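Local coordinates for cell surface protein (Faecalibacterium prausnitzii A2-165, PDB 4GT6) that is of unknown function but probably binds other proteins at the cell surface through an extracellular domain of BspA-type leucine-rich repeats, at residues C264-V270 and C287-I293. Where two conformers were deposited one is given. Numbering follows the deposited sequence.
Sequences CAYLASV and CPALQDI
Two successive coils of a BspA-type leucine-rich repeat solenoid stack here, 23 residues apart in sequence. Each runs from a buried cysteine through a turn into a short strand. Cys-264 pairs with Cys-287, Leu-267 is equivalent to Leu-290, and Ser-269 and Val-270 lie beside Asp-292 and Ile-293 in parallel register (CA-CA 4.6 and 5.0 Å). The central strand 269-271 also pairs with 246-248. Ala-268 O accepts from both Gln-291 N (2.8 Å) and Asp-292 N (3.0 Å). Val-270 N then donates to Asp-292 O (2.9 Å). Leu-267 and Leu-290, at the same position in successive coils, share one rotamer, chi1 t and chi2 p. Val-270 CG1 packs on Ile-293 CG1 (3.9 Å) and Leu-290 CD1 (4.1 Å). Cys-264 and Cys-287 share chi1 m, and Cys-264 CB lies 3.7 Å from Cys-287 SG, with no disulfide between them. Between the turns, one water donates to Cys-264 O (2.6 Å) and Leu-267 O (2.7 Å) and accepts from Ala-289 N (2.9 Å).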
loop_
_atom_site.group_PDB
_atom_site.type_symbol
_atom_site.label_atom_id
_atom_site.label_comp_id
_atom_site.label_asym_id
_atom_site.label_seq_id
_atom_site.Cartn_x
_atom_site.Cartn_y
_atom_site.Cartn_z
ATOM N N CYS A 264 -14.454 -2.195 -6.863
ATOM C CA CYS A 264 -14.891 -3.283 -7.757
ATOM C C CYS A 264 -15.677 -2.683 -8.914
ATOM O O CYS A 264 -16.718 -2.066 -8.692
ATOM C CB CYS A 264 -15.720 -4.314 -7.006
ATOM S SG CYS A 264 -14.769 -5.254 -5.803
ATOM N N ALA A 265 -15.172 -2.828 -10.127
ATOM C CA ALA A 265 -15.793 -2.239 -11.314
ATOM C C ALA A 265 -17.095 -2.956 -11.751
ATOM O O ALA A 265 -17.941 -2.324 -12.385
ATOM C CB ALA A 265 -14.797 -2.257 -12.471
ATOM N N TYR A 266 -17.242 -4.258 -11.435
ATOM C CA TYR A 266 -18.354 -5.066 -11.959
ATOM C C TYR A 266 -19.286 -5.647 -10.913
ATOM O O TYR A 266 -20.420 -6.006 -11.260
ATOM C CB TYR A 266 -17.797 -6.234 -12.798
ATOM C CG TYR A 266 -16.925 -5.786 -13.957
ATOM C CD1 TYR A 266 -17.486 -5.422 -15.178
ATOM C CD2 TYR A 266 -15.537 -5.739 -13.834
ATOM C CE1 TYR A 266 -16.691 -4.986 -16.240
ATOM C CE2 TYR A 266 -14.729 -5.313 -14.896
ATOM C CZ TYR A 266 -15.313 -4.941 -16.096
ATOM O OH TYR A 266 -14.534 -4.536 -17.154
ATOM N N LEU A 267 -18.807 -5.832 -9.678
ATOM C CA LEU A 267 -19.603 -6.463 -8.618
ATOM C C LEU A 267 -20.912 -5.710 -8.375
ATOM O O LEU A 267 -20.886 -4.528 -8.018
ATOM C CB LEU A 267 -18.774 -6.552 -7.328
ATOM C CG LEU A 267 -19.406 -7.357 -6.166
ATOM C CD1 LEU A 267 -19.581 -8.842 -6.532
ATOM C CD2 LEU A 267 -18.570 -7.243 -4.924
ATOM N N ALA A 268 -22.057 -6.396 -8.593
ATOM C CA ALA A 268 -23.390 -5.782 -8.463
ATOM C C ALA A 268 -24.154 -6.275 -7.228
ATOM O O ALA A 268 -25.041 -5.576 -6.733
ATOM C CB ALA A 268 -24.221 -6.059 -9.720
ATOM N N SER A 269 -23.815 -7.473 -6.734
ATOM C CA SER A 269 -24.527 -8.064 -5.610
ATOM C C SER A 269 -23.559 -8.783 -4.694
ATOM O O SER A 269 -22.755 -9.560 -5.177
ATOM C CB SER A 269 -25.569 -9.051 -6.139
ATOM O OG SER A 269 -26.255 -9.701 -5.082
ATOM N N VAL A 270 -23.646 -8.552 -3.382
ATOM C CA VAL A 270 -22.777 -9.276 -2.450
ATOM C C VAL A 270 -23.651 -9.887 -1.341
ATOM O O VAL A 270 -24.632 -9.271 -0.915
ATOM C CB VAL A 270 -21.601 -8.415 -1.897
ATOM C CG1 VAL A 270 -22.087 -7.224 -1.065
ATOM C CG2 VAL A 270 -20.586 -9.264 -1.116
ATOM N N CYS A 287 -17.464 1.178 -5.216
ATOM C CA CYS A 287 -17.975 0.049 -6.014
ATOM C C CYS A 287 -19.136 0.624 -6.820
ATOM O O CYS A 287 -20.238 0.714 -6.280
ATOM C CB CYS A 287 -18.405 -1.107 -5.117
ATOM S SG CYS A 287 -17.015 -2.029 -4.419
ATOM N N PRO A 288 -18.910 1.090 -8.075
ATOM C CA PRO A 288 -19.968 1.839 -8.782
ATOM C C PRO A 288 -21.103 1.003 -9.369
ATOM O O PRO A 288 -22.071 1.597 -9.833
ATOM C CB PRO A 288 -19.206 2.567 -9.899
ATOM C CG PRO A 288 -18.005 1.776 -10.119
ATOM C CD PRO A 288 -17.643 1.109 -8.837
ATOM N N ALA A 289 -20.986 -0.338 -9.387
ATOM C CA ALA A 289 -22.056 -1.192 -9.910
ATOM C C ALA A 289 -22.819 -1.888 -8.777
ATOM O O ALA A 289 -23.814 -2.561 -9.048
ATOM C CB ALA A 289 -21.487 -2.231 -10.863
ATOM N N LEU A 290 -22.390 -1.695 -7.521
ATOM C CA LEU A 290 -22.971 -2.375 -6.357
ATOM C C LEU A 290 -24.393 -1.897 -6.101
ATOM O O LEU A 290 -24.623 -0.714 -5.837
ATOM C CB LEU A 290 -22.073 -2.229 -5.113
ATOM C CG LEU A 290 -22.454 -3.073 -3.877
ATOM C CD1 LEU A 290 -22.449 -4.594 -4.197
ATOM C CD2 LEU A 290 -21.516 -2.778 -2.707
ATOM N N GLN A 291 -25.352 -2.842 -6.186
ATOM C CA GLN A 291 -26.764 -2.513 -5.991
ATOM C C GLN A 291 -27.420 -3.296 -4.866
ATOM O O GLN A 291 -28.371 -2.791 -4.268
ATOM C CB GLN A 291 -27.550 -2.758 -7.279
ATOM C CG GLN A 291 -27.368 -1.673 -8.325
ATOM C CD GLN A 291 -28.372 -1.831 -9.437
ATOM O OE1 GLN A 291 -28.068 -2.368 -10.509
ATOM N NE2 GLN A 291 -29.599 -1.387 -9.200
ATOM N N ASP A 292 -26.978 -4.540 -4.619
ATOM C CA ASP A 292 -27.615 -5.365 -3.587
ATOM C C ASP A 292 -26.613 -5.892 -2.595
ATOM O O ASP A 292 -25.561 -6.406 -2.979
ATOM C CB ASP A 292 -28.345 -6.548 -4.251
ATOM C CG ASP A 292 -29.467 -6.122 -5.179
ATOM O OD1 ASP A 292 -30.413 -5.468 -4.701
ATOM O OD2 ASP A 292 -29.412 -6.470 -6.373
ATOM N N ILE A 293 -26.922 -5.714 -1.313
ATOM C CA ILE A 293 -26.084 -6.180 -0.212
ATOM C C ILE A 293 -26.959 -6.944 0.775
ATOM O O ILE A 293 -27.956 -6.396 1.240
ATOM C CB ILE A 293 -25.341 -5.004 0.506
ATOM C CG1 ILE A 293 -24.442 -4.223 -0.461
ATOM C CG2 ILE A 293 -24.510 -5.532 1.715
ATOM C CD1 ILE A 293 -24.747 -2.788 -0.489
HETATM O O HOH W 1 -19.288 -2.320 -8.150
HETATM O O HOH W 2 -29.176 -9.724 -5.980
#